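Local atomic coordinates of periplasmic binding protein (Pseudomonas aeruginosa, PDB entry 2R79), a protein that probably captures heme in the periplasm for uptake into the cell, holding it in a pocket with its iron bound axially. Residues E14-L19 and K102-W107; I64-M69 and L88-D93. All blocks are in the same frame, centred on the assembly; numbering follows the deposited sequence.

From the N terminus, strand 5-7 of the parallel sheet leads into helix 10-18, whose last turn packs against helix 94-108, 83 residues on; interaction 1 closes that long loop. Inside it lies interaction 2, where the end of strand 62-65 meets the loop that follows strand 85-87, after the intervening helix 72-80. The first contact thus joins two helices, the second two neighbouring strand ends of the parallel sheet. Their centres lie about 14 Å apart and they share apolar packing: L88 touches both L104 and W107, while I64 reaches V16 and L104, so the helices pack on the sheet through these apolar side chains.

Interaction 1 (E14-L19 and K102-W107); sequences EWVVAL and KKLGDW
The backbone N of L19 is gripped twice, by W15 O at 2.8 Å and, weakly, by V16 O at 3.3 Å, and W15, V16 and L19 all meet helix 94-108. This is plain helix-helix packing within one lobe of a periplasmic binding protein fold, and no hydrogen bond passes between the two segments. L104 does most of the work. With CG anti to its own carbonyl carbon (chi1 -66°), it sends its forked end between the helices. One branch, CD1, meets the CB of W15 at 3.7 Å, while the other, CD2, lies a looser 4.4 Å from V16 CG2. Nearer the backbone of L104, L19 CD1 rests 3.7 Å from L104 CB, and the two leucines cross at about a right angle. W15 offers this contact its CB and carries its indole away toward L97, L101 and A117; NE1 donates to L244 O, which satisfies this buried nitrogen. W5 of strand 5-7 also packs on L104, tying the helix pair to the sheet. The O of L19 is hydrogen-bonded to S262 OG of a second subunit. G105 has no side chain, and L19 CD1 comes within 4.2 Å of the G105 N.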
loop_
_atom_site.group_PDB
_atom_site.type_symbol
_atom_site.label_atom_id
_atom_site.label_comp_id
_atom_site.label_asym_id
_atom_site.label_seq_id
_atom_site.Cartn_x
_atom_site.Cartn_y
_atom_site.Cartn_z
ATOM N N GLU A 14 -13.230 -16.655 18.102
ATOM C CA GLU A 14 -11.987 -17.171 17.545
ATOM C C GLU A 14 -11.930 -18.679 17.727
ATOM O O GLU A 14 -11.484 -19.397 16.836
ATOM C CB GLU A 14 -10.771 -16.552 18.233
ATOM C CG GLU A 14 -10.605 -15.072 18.033
ATOM C CD GLU A 14 -9.248 -14.586 18.505
ATOM O OE1 GLU A 14 -8.232 -14.990 17.900
ATOM O OE2 GLU A 14 -9.196 -13.808 19.483
ATOM N N TRP A 15 -12.372 -19.151 18.890
ATOM C CA TRP A 15 -12.355 -20.583 19.172
ATOM C C TRP A 15 -13.284 -21.355 18.252
ATOM O O TRP A 15 -12.905 -22.401 17.741
ATOM C CB TRP A 15 -12.705 -20.853 20.637
ATOM C CG TRP A 15 -11.519 -20.728 21.529
ATOM C CD1 TRP A 15 -11.399 -19.925 22.628
ATOM C CD2 TRP A 15 -10.265 -21.406 21.390
ATOM N NE1 TRP A 15 -10.147 -20.060 23.178
ATOM C CE2 TRP A 15 -9.430 -20.962 22.440
ATOM C CE3 TRP A 15 -9.764 -22.347 20.477
ATOM C CZ2 TRP A 15 -8.120 -21.428 22.607
ATOM C CZ3 TRP A 15 -8.462 -22.811 20.641
ATOM C CH2 TRP A 15 -7.655 -22.349 21.700
ATOM N N VAL A 16 -14.490 -20.839 18.036
ATOM C CA VAL A 16 -15.440 -21.496 17.147
ATOM C C VAL A 16 -14.783 -21.662 15.780
ATOM O O VAL A 16 -14.811 -22.744 15.190
ATOM C CB VAL A 16 -16.739 -20.669 16.991
ATOM C CG1 VAL A 16 -17.591 -21.239 15.869
ATOM C CG2 VAL A 16 -17.528 -20.685 18.295
ATOM N N VAL A 17 -14.182 -20.590 15.280
ATOM C CA VAL A 17 -13.509 -20.649 13.992
ATOM C C VAL A 17 -12.351 -21.647 14.044
ATOM O O VAL A 17 -12.200 -22.490 13.157
ATOM C CB VAL A 17 -12.959 -19.267 13.582
ATOM C CG1 VAL A 17 -12.041 -19.409 12.382
ATOM C CG2 VAL A 17 -14.108 -18.329 13.238
ATOM N N ALA A 18 -11.536 -21.545 15.089
ATOM C CA ALA A 18 -10.386 -22.424 15.265
ATOM C C ALA A 18 -10.769 -23.898 15.236
ATOM O O ALA A 18 -10.025 -24.721 14.714
ATOM C CB ALA A 18 -9.677 -22.099 16.577
ATOM N N LEU A 19 -11.925 -24.226 15.803
ATOM C CA LEU A 19 -12.398 -25.610 15.845
ATOM C C LEU A 19 -13.112 -26.019 14.554
ATOM O O LEU A 19 -13.622 -27.136 14.445
ATOM C CB LEU A 19 -13.344 -25.807 17.034
ATOM C CG LEU A 19 -12.761 -25.522 18.421
ATOM C CD1 LEU A 19 -13.845 -25.666 19.485
ATOM C CD2 LEU A 19 -11.607 -26.468 18.685
ATOM N N LYS A 102 -14.281 -27.836 25.881
ATOM C CA LYS A 102 -15.038 -29.070 26.029
ATOM C C LYS A 102 -16.447 -28.876 25.484
ATOM O O LYS A 102 -16.930 -29.679 24.688
ATOM C CB LYS A 102 -15.102 -29.465 27.507
ATOM C CG LYS A 102 -16.028 -30.633 27.817
ATOM C CD LYS A 102 -15.546 -31.922 27.169
ATOM C CE LYS A 102 -16.469 -33.088 27.513
ATOM N NZ LYS A 102 -16.024 -34.360 26.876
ATOM N N LYS A 103 -17.104 -27.804 25.911
ATOM C CA LYS A 103 -18.460 -27.519 25.460
ATOM C C LYS A 103 -18.528 -27.196 23.969
ATOM O O LYS A 103 -19.325 -27.787 23.242
ATOM C CB LYS A 103 -19.052 -26.362 26.261
ATOM C CG LYS A 103 -19.151 -26.634 27.745
ATOM C CD LYS A 103 -19.801 -25.472 28.483
ATOM C CE LYS A 103 -19.890 -25.767 29.972
ATOM N NZ LYS A 103 -20.632 -24.706 30.707
ATOM N N LEU A 104 -17.698 -26.258 23.517
ATOM C CA LEU A 104 -17.689 -25.879 22.108
ATOM C C LEU A 104 -17.476 -27.107 21.244
ATOM O O LEU A 104 -18.139 -27.284 20.224
ATOM C CB LEU A 104 -16.587 -24.859 21.827
ATOM C CG LEU A 104 -16.753 -23.487 22.481
ATOM C CD1 LEU A 104 -15.590 -22.592 22.080
ATOM C CD2 LEU A 104 -18.078 -22.868 22.055
ATOM N N GLY A 105 -16.550 -27.960 21.661
ATOM C CA GLY A 105 -16.280 -29.168 20.910
ATOM C C GLY A 105 -17.531 -30.012 20.762
ATOM O O GLY A 105 -17.838 -30.490 19.671
ATOM N N ASP A 106 -18.266 -30.183 21.858
ATOM C CA ASP A 106 -19.479 -30.985 21.833
ATOM C C ASP A 106 -20.590 -30.388 20.979
ATOM O O ASP A 106 -21.174 -31.090 20.157
ATOM C CB ASP A 106 -20.001 -31.228 23.254
ATOM C CG ASP A 106 -19.120 -32.185 24.050
ATOM O OD1 ASP A 106 -18.384 -32.985 23.431
ATOM O OD2 ASP A 106 -19.177 -32.147 25.300
ATOM N N TRP A 107 -20.893 -29.109 21.168
ATOM C CA TRP A 107 -21.956 -28.489 20.380
ATOM C C TRP A 107 -21.590 -28.388 18.900
ATOM O O TRP A 107 -22.462 -28.206 18.052
ATOM C CB TRP A 107 -22.297 -27.092 20.910
ATOM C CG TRP A 107 -22.634 -27.042 22.367
ATOM C CD1 TRP A 107 -23.296 -27.993 23.091
ATOM C CD2 TRP A 107 -22.331 -25.979 23.281
ATOM N NE1 TRP A 107 -23.419 -27.592 24.402
ATOM C CE2 TRP A 107 -22.835 -26.361 24.547
ATOM C CE3 TRP A 107 -21.682 -24.743 23.156
ATOM C CZ2 TRP A 107 -22.708 -25.547 25.683
ATOM C CZ3 TRP A 107 -21.556 -23.931 24.290
ATOM C CH2 TRP A 107 -22.067 -24.342 25.535
#

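Interaction 2 (I64-M69 and L88-D93); sequences IGTEEM and LSAKPD
The CB of A90 points toward 64-69, and the side chain of E67 bends round to meet it, where two neighbouring parallel strands of a beta-alpha-beta unit run out into loops. The chain of E67 leaves with CG anti to its carbonyl carbon and then bends at chi2 (60°), which folds the carboxylate across the 88-90 backbone. There OE1 uses its syn lone pair to take the N-H of A90 at 2.8 Å, while E67 OE2 lies 2.5 Å from L88 O. A90 CB lies 3.3 Å from E67 OE1 and 3.5 Å from T66 CB, against the first residues of the type I turn T66-M69, with E68 OE1 farther off. Beside these side chains the backbones join directly, L88 N donating to G65 O at 2.7 Å, nearly along the C=O axis. E68 reaches toward the heme pocket, its side chain about 6 Å from that of the iron ligand Y46, its OE2 held by Q47 and by the N of G242. Within 88-93, S89 OG accepts the N-H of K91, with 3.2 Å between S89 OG and K91 N, an ST turn.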
loop_
_atom_site.group_PDB
_atom_site.type_symbol
_atom_site.label_atom_id
_atom_site.label_comp_id
_atom_site.label_asym_id
_atom_site.label_seq_id
_atom_site.Cartn_x
_atom_site.Cartn_y
_atom_site.Cartn_z
ATOM N N ILE A 64 -23.989 -17.849 22.195
ATOM C CA ILE A 64 -22.957 -18.115 23.182
ATOM C C ILE A 64 -22.292 -16.819 23.629
ATOM O O ILE A 64 -22.163 -15.867 22.857
ATOM C CB ILE A 64 -21.868 -19.086 22.636
ATOM C CG1 ILE A 64 -21.113 -18.445 21.472
ATOM C CG2 ILE A 64 -22.513 -20.387 22.167
ATOM C CD1 ILE A 64 -19.959 -19.291 20.964
ATOM N N GLY A 65 -21.884 -16.792 24.892
ATOM C CA GLY A 65 -21.226 -15.626 25.447
ATOM C C GLY A 65 -20.700 -15.968 26.824
ATOM O O GLY A 65 -20.864 -17.097 27.286
ATOM N N THR A 66 -20.063 -15.004 27.482
ATOM C CA THR A 66 -19.537 -15.239 28.817
ATOM C C THR A 66 -20.368 -14.461 29.831
ATOM O O THR A 66 -21.480 -14.027 29.529
ATOM C CB THR A 66 -18.063 -14.790 28.937
ATOM O OG1 THR A 66 -17.983 -13.366 28.797
ATOM C CG2 THR A 66 -17.211 -15.452 27.864
ATOM N N GLU A 67 -19.823 -14.294 31.031
ATOM C CA GLU A 67 -20.503 -13.559 32.091
ATOM C C GLU A 67 -20.683 -12.105 31.679
ATOM O O GLU A 67 -21.690 -11.482 32.010
ATOM C CB GLU A 67 -19.686 -13.598 33.387
ATOM C CG GLU A 67 -19.410 -14.982 33.928
ATOM C CD GLU A 67 -18.638 -15.847 32.953
ATOM O OE1 GLU A 67 -17.565 -15.407 32.485
ATOM O OE2 GLU A 67 -19.108 -16.971 32.661
ATOM N N GLU A 68 -19.699 -11.568 30.964
ATOM C CA GLU A 68 -19.744 -10.176 30.524
ATOM C C GLU A 68 -20.722 -9.899 29.385
ATOM O O GLU A 68 -20.764 -8.791 28.854
ATOM C CB GLU A 68 -18.333 -9.689 30.153
ATOM C CG GLU A 68 -17.542 -10.606 29.245
ATOM C CD GLU A 68 -16.045 -10.319 29.287
ATOM O OE1 GLU A 68 -15.479 -10.313 30.402
ATOM O OE2 GLU A 68 -15.435 -10.110 28.212
ATOM N N MET A 69 -21.510 -10.904 29.015
ATOM C CA MET A 69 -22.505 -10.735 27.961
ATOM C C MET A 69 -23.801 -10.259 28.607
ATOM O O MET A 69 -24.222 -10.797 29.632
ATOM C CB MET A 69 -22.751 -12.055 27.222
ATOM C CG MET A 69 -24.005 -12.047 26.352
ATOM S SD MET A 69 -24.227 -13.556 25.385
ATOM C CE MET A 69 -24.611 -14.759 26.674
ATOM N N LEU A 88 -20.507 -19.376 28.653
ATOM C CA LEU A 88 -19.216 -19.986 28.915
ATOM C C LEU A 88 -18.497 -19.118 29.930
ATOM O O LEU A 88 -19.045 -18.114 30.384
ATOM C CB LEU A 88 -18.400 -20.116 27.626
ATOM C CG LEU A 88 -18.816 -21.314 26.767
ATOM C CD1 LEU A 88 -20.243 -21.133 26.285
ATOM C CD2 LEU A 88 -17.878 -21.450 25.592
ATOM N N SER A 89 -17.277 -19.500 30.285
ATOM C CA SER A 89 -16.511 -18.762 31.281
ATOM C C SER A 89 -15.449 -17.822 30.720
ATOM O O SER A 89 -14.679 -18.191 29.831
ATOM C CB SER A 89 -15.852 -19.748 32.245
ATOM O OG SER A 89 -15.055 -19.070 33.197
ATOM N N ALA A 90 -15.406 -16.608 31.257
ATOM C CA ALA A 90 -14.425 -15.616 30.830
ATOM C C ALA A 90 -13.265 -15.571 31.818
ATOM O O ALA A 90 -12.329 -14.796 31.653
ATOM C CB ALA A 90 -15.074 -14.242 30.728
ATOM N N LYS A 91 -13.323 -16.410 32.843
ATOM C CA LYS A 91 -12.265 -16.435 33.845
ATOM C C LYS A 91 -10.891 -16.704 33.234
ATOM O O LYS A 91 -10.734 -17.570 32.376
ATOM C CB LYS A 91 -12.588 -17.470 34.925
ATOM C CG LYS A 91 -13.825 -17.102 35.723
ATOM C CD LYS A 91 -14.133 -18.130 36.794
ATOM C CE LYS A 91 -15.422 -17.781 37.536
ATOM N NZ LYS A 91 -15.799 -18.838 38.525
ATOM N N PRO A 92 -9.878 -15.946 33.679
ATOM C CA PRO A 92 -8.478 -16.007 33.247
ATOM C C PRO A 92 -7.688 -17.215 33.737
ATOM O O PRO A 92 -6.710 -17.047 34.466
ATOM C CB PRO A 92 -7.880 -14.713 33.804
ATOM C CG PRO A 92 -9.072 -13.840 34.102
ATOM C CD PRO A 92 -10.076 -14.824 34.610
ATOM N N ASP A 93 -8.098 -18.421 33.357
ATOM C CA ASP A 93 -7.361 -19.620 33.760
ATOM C C ASP A 93 -7.622 -20.813 32.842
ATOM O O ASP A 93 -8.678 -20.912 32.223
ATOM C CB ASP A 93 -7.679 -20.004 35.208
ATOM C CG ASP A 93 -9.111 -20.438 35.396
ATOM O OD1 ASP A 93 -10.005 -19.568 35.410
ATOM O OD2 ASP A 93 -9.340 -21.657 35.523
#